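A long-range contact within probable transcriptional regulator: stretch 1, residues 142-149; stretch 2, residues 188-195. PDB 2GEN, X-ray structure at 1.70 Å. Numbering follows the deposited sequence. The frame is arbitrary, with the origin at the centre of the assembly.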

ATOM      1  N   GLU A 142      28.855   8.695  -4.902  1.00 17.64           N
ATOM      2  CA  GLU A 142      30.007   8.132  -4.221  1.00 18.26           C
ATOM      3  C   GLU A 142      30.045   6.582  -4.256  1.00 17.84           C
ATOM      4  O   GLU A 142      30.969   5.978  -3.670  1.00 20.70           O
ATOM      5  CB  GLU A 142      30.025   8.638  -2.780  1.00 18.72           C
ATOM      6  CG  GLU A 142      30.279  10.162  -2.710  1.00 19.48           C
ATOM      7  CD  GLU A 142      29.895  10.783  -1.362  1.00 19.56           C
ATOM      8  OE1 GLU A 142      29.837  10.087  -0.315  1.00 21.53           O
ATOM      9  OE2 GLU A 142      29.671  12.018  -1.355  1.00 18.82           O
ATOM     10  N   GLY A 143      29.022   5.985  -4.862  1.00 18.46           N
ATOM     11  CA  GLY A 143      28.947   4.539  -5.059  1.00 19.69           C
ATOM     12  C   GLY A 143      28.564   3.840  -3.767  1.00 19.66           C
ATOM     13  O   GLY A 143      28.915   2.653  -3.559  1.00 21.32           O
ATOM     14  N   LEU A 144      27.866   4.556  -2.883  1.00 17.74           N
ATOM     15  CA  LEU A 144      27.542   3.974  -1.554  1.00 17.52           C
ATOM     16  C   LEU A 144      26.347   3.040  -1.596  1.00 18.59           C
ATOM     17  O   LEU A 144      26.101   2.314  -0.613  1.00 18.62           O
ATOM     18  CB  LEU A 144      27.330   5.067  -0.502  1.00 17.94           C
ATOM     19  CG  LEU A 144      28.601   5.906  -0.260  1.00 15.67           C
ATOM     20  CD1 LEU A 144      28.316   6.899   0.831  1.00 17.10           C
ATOM     21  CD2 LEU A 144      29.860   5.088   0.079  1.00 20.41           C
ATOM     22  N   PHE A 145      25.625   3.055  -2.711  1.00 18.46           N
ATOM     23  CA  PHE A 145      24.411   2.259  -2.835  1.00 19.04           C
ATOM     24  C   PHE A 145      24.548   1.225  -3.940  1.00 21.39           C
ATOM     25  O   PHE A 145      25.228   1.462  -4.981  1.00 21.36           O
ATOM     26  CB  PHE A 145      23.185   3.103  -3.191  1.00 19.95           C
ATOM     27  CG  PHE A 145      22.899   4.245  -2.227  1.00 18.59           C
ATOM     28  CD1 PHE A 145      22.757   3.998  -0.844  1.00 20.31           C
ATOM     29  CD2 PHE A 145      22.665   5.504  -2.697  1.00 17.65           C
ATOM     30  CE1 PHE A 145      22.476   5.058   0.034  1.00 19.11           C
ATOM     31  CE2 PHE A 145      22.362   6.572  -1.809  1.00 18.66           C
ATOM     32  CZ  PHE A 145      22.256   6.342  -0.477  1.00 18.48           C
ATOM     33  N   ARG A 146      23.837   0.120  -3.762  1.00 21.92           N
ATOM     34  CA  ARG A 146      23.690  -0.834  -4.858  1.00 25.85           C
ATOM     35  C   ARG A 146      22.940  -0.177  -6.038  1.00 24.33           C
ATOM     36  O   ARG A 146      22.031   0.660  -5.855  1.00 24.60           O
ATOM     37  CB  ARG A 146      23.039  -2.127  -4.335  1.00 25.55           C
ATOM     38  CG  ARG A 146      21.575  -2.239  -4.583  1.00 29.95           C
ATOM     39  CD  ARG A 146      21.005  -3.656  -4.201  1.00 30.71           C
ATOM     40  NE  ARG A 146      20.975  -4.527  -5.376  1.00 40.48           N
ATOM     41  CZ  ARG A 146      20.875  -5.860  -5.365  1.00 38.95           C
ATOM     42  NH1 ARG A 146      20.800  -6.553  -4.214  1.00 36.36           N
ATOM     43  NH2 ARG A 146      20.861  -6.500  -6.535  1.00 36.84           N
ATOM     44  N   GLU A 147      23.324  -0.534  -7.262  1.00 26.96           N
ATOM     45  CA  GLU A 147      22.755   0.118  -8.467  1.00 29.02           C
ATOM     46  C   GLU A 147      21.292  -0.266  -8.670  1.00 28.77           C
ATOM     47  O   GLU A 147      20.960  -1.455  -8.732  1.00 28.68           O
ATOM     48  CB  GLU A 147      23.552  -0.234  -9.743  1.00 29.14           C
ATOM     49  CG  GLU A 147      25.096  -0.186  -9.610  1.00 32.88           C
ATOM     50  CD  GLU A 147      25.806  -0.113 -10.972  1.00 34.62           C
ATOM     51  OE1 GLU A 147      25.387  -0.836 -11.919  1.00 40.70           O
ATOM     52  OE2 GLU A 147      26.776   0.687 -11.101  1.00 41.28           O
HETATM   53  N   MSE A 148      20.429   0.736  -8.746  1.00 27.89           N
HETATM   54  CA  MSE A 148      19.028   0.560  -9.066  1.00 28.66           C
HETATM   55  C   MSE A 148      18.395   1.883  -9.483  1.00 27.79           C
HETATM   56  O   MSE A 148      18.911   2.959  -9.107  1.00 27.32           O
HETATM   57  CB  MSE A 148      18.264  -0.086  -7.877  1.00 30.23           C
HETATM   58  CG  MSE A 148      17.999   0.810  -6.764  1.00 28.49           C
HETATM   59 SE   MSE A 148      17.244  -0.249  -5.217  0.70 31.51          SE
HETATM   60  CE  MSE A 148      18.781  -0.839  -4.443  1.00 32.01           C
ATOM     61  N   PRO A 149      17.288   1.834 -10.244  1.00 26.59           N
ATOM     62  CA  PRO A 149      16.521   3.039 -10.585  1.00 27.05           C
ATOM     63  C   PRO A 149      16.024   3.776  -9.345  1.00 26.87           C
ATOM     64  O   PRO A 149      15.723   3.139  -8.334  1.00 26.08           O
ATOM     65  CB  PRO A 149      15.341   2.505 -11.384  1.00 27.29           C
ATOM     66  CG  PRO A 149      15.783   1.150 -11.873  1.00 26.83           C
ATOM     67  CD  PRO A 149      16.719   0.619 -10.866  1.00 27.08           C
ATOM     68  N   ALA A 188      16.374  -1.568   5.666  1.00 17.67           N
ATOM     69  CA  ALA A 188      16.371  -0.587   4.536  1.00 17.16           C
ATOM     70  C   ALA A 188      17.843  -0.306   4.162  1.00 17.28           C
ATOM     71  O   ALA A 188      18.212  -0.328   2.965  1.00 18.47           O
ATOM     72  CB  ALA A 188      15.661   0.710   4.971  1.00 18.17           C
ATOM     73  N   TRP A 189      18.656   0.022   5.145  1.00 16.98           N
ATOM     74  CA  TRP A 189      20.094   0.343   4.897  1.00 17.85           C
ATOM     75  C   TRP A 189      20.768  -0.872   4.282  1.00 18.73           C
ATOM     76  O   TRP A 189      21.418  -0.797   3.229  1.00 18.62           O
ATOM     77  CB  TRP A 189      20.797   0.743   6.191  1.00 18.25           C
ATOM     78  CG  TRP A 189      22.260   0.879   6.060  1.00 18.35           C
ATOM     79  CD1 TRP A 189      23.194   0.255   6.836  1.00 20.68           C
ATOM     80  CD2 TRP A 189      22.989   1.655   5.092  1.00 18.76           C
ATOM     81  NE1 TRP A 189      24.478   0.599   6.439  1.00 24.48           N
ATOM     82  CE2 TRP A 189      24.380   1.462   5.373  1.00 21.26           C
ATOM     83  CE3 TRP A 189      22.622   2.520   4.050  1.00 21.06           C
ATOM     84  CZ2 TRP A 189      25.393   2.081   4.632  1.00 21.02           C
ATOM     85  CZ3 TRP A 189      23.665   3.134   3.319  1.00 17.37           C
ATOM     86  CH2 TRP A 189      25.015   2.902   3.608  1.00 18.98           C
ATOM     87  N   ASP A 190      20.589  -2.047   4.913  1.00 19.41           N
ATOM     88  CA  ASP A 190      21.221  -3.234   4.346  1.00 21.05           C
ATOM     89  C   ASP A 190      20.768  -3.602   2.921  1.00 21.37           C
ATOM     90  O   ASP A 190      21.571  -4.178   2.140  1.00 23.02           O
ATOM     91  CB  ASP A 190      21.049  -4.425   5.318  1.00 21.33           C
ATOM     92  CG  ASP A 190      21.950  -4.314   6.490  1.00 23.46           C
ATOM     93  OD1 ASP A 190      23.058  -3.740   6.376  1.00 28.54           O
ATOM     94  OD2 ASP A 190      21.590  -4.870   7.558  1.00 29.35           O
ATOM     95  N   SER A 191      19.531  -3.240   2.573  1.00 19.81           N
ATOM     96  CA  SER A 191      18.952  -3.563   1.289  1.00 22.81           C
ATOM     97  C   SER A 191      19.525  -2.679   0.200  1.00 22.10           C
ATOM     98  O   SER A 191      19.665  -3.133  -0.921  1.00 24.06           O
ATOM     99  CB  SER A 191      17.443  -3.426   1.285  1.00 22.63           C
ATOM    100  OG  SER A 191      16.888  -4.383   2.167  1.00 29.98           O
ATOM    101  N   VAL A 192      19.856  -1.424   0.532  1.00 19.40           N
ATOM    102  CA  VAL A 192      20.286  -0.502  -0.539  1.00 19.71           C
ATOM    103  C   VAL A 192      21.770  -0.208  -0.517  1.00 19.11           C
ATOM    104  O   VAL A 192      22.288   0.335  -1.524  1.00 20.82           O
ATOM    105  CB  VAL A 192      19.512   0.845  -0.544  1.00 19.41           C
ATOM    106  CG1 VAL A 192      18.029   0.652  -0.851  1.00 20.58           C
ATOM    107  CG2 VAL A 192      19.709   1.570   0.800  1.00 19.43           C
ATOM    108  N   ARG A 193      22.477  -0.547   0.549  1.00 19.67           N
ATOM    109  CA  ARG A 193      23.909  -0.231   0.591  1.00 21.22           C
ATOM    110  C   ARG A 193      24.720  -1.082  -0.414  1.00 23.25           C
ATOM    111  O   ARG A 193      24.301  -2.192  -0.785  1.00 22.58           O
ATOM    112  CB  ARG A 193      24.484  -0.324   1.990  1.00 23.19           C
ATOM    113  CG  ARG A 193      24.582  -1.743   2.527  1.00 22.71           C
ATOM    114  CD  ARG A 193      24.960  -1.637   3.968  1.00 26.15           C
ATOM    115  NE  ARG A 193      25.076  -2.964   4.566  1.00 33.07           N
ATOM    116  CZ  ARG A 193      26.195  -3.687   4.566  1.00 39.47           C
ATOM    117  NH1 ARG A 193      27.310  -3.219   3.994  1.00 38.77           N
ATOM    118  NH2 ARG A 193      26.198  -4.894   5.122  1.00 40.67           N
ATOM    119  N   ALA A 194      25.823  -0.510  -0.903  1.00 24.69           N
ATOM    120  CA  ALA A 194      26.756  -1.223  -1.800  1.00 27.89           C
ATOM    121  C   ALA A 194      27.285  -2.514  -1.158  1.00 29.35           C
ATOM    122  O   ALA A 194      27.498  -2.571   0.045  1.00 29.70           O
ATOM    123  CB  ALA A 194      27.927  -0.307  -2.154  1.00 27.44           C
ATOM    124  N   ALA A 195      27.516  -3.525  -1.995  1.00 32.82           N
ATOM    125  CA  ALA A 195      28.077  -4.830  -1.585  1.00 35.36           C
ATOM    126  C   ALA A 195      29.507  -4.785  -1.026  1.00 36.77           C
ATOM    127  O   ALA A 195      30.295  -3.869  -1.340  1.00 38.12           O
ATOM    128  CB  ALA A 195      27.998  -5.814  -2.761  1.00 35.70           C
TER
HETATM  129  O   HOH W   1      20.257  -5.951  -1.569  1.00 40.00           O

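Two segments far apart in sequence meet here through a short backbone bridge, with apolar side chains packed beside it. Stretch 1 has no regular helix or strand. Stretch 2 begins as the end of a helix, through Val192; Arg193 is the first residue to leave it.

Val192 has the largest area covered by the other stretch. Its carbonyl accepts a hydrogen bond from Arg146, with N of Arg146 2.7 Å from O of Val192. The CA of Phe145 also approaches this oxygen, at 3.2 Å from O of Val192, as a CA-H...O contact. The side chain of Val192 supplies apolar surface. Its CG2 lies 4.2 Å from CD1 of Phe145, and its CG1 lies 4.0 Å from CE of Met148, a selenomethionine.

Ala194 is next in covered area. Its N donates to Leu144, at 2.9 Å from the Leu144 O, and the angle of 164° is nearly straight. Its CB rests 3.4 Å from O of Gly143. The two hydrogen bonds flank a single beta bridge between Phe145 and Arg193, whose CA atoms are 4.3 Å apart. The CA-to-CB bonds of Phe145 and Arg193 point away overall, though the CB of each still touches the other stretch.

Phe145 is buried. The edge of its ring meets the edge of the Trp189 ring, with CE1 of Phe145 4.0 Å from CZ3 of Trp189. This contact is apolar and extends the packing back along the helix.

Arg146 adds a polar link beyond its backbone bond. Water 1 accepts from its NH1, 2.8 Å from the water O, and donates to Ser191, whose O is 3.0 Å from the water O. Within stretch 2, Arg193 turns to Asp190 instead: NE of Arg193 and OD1 of Asp190 form a salt bridge at 2.8 Å.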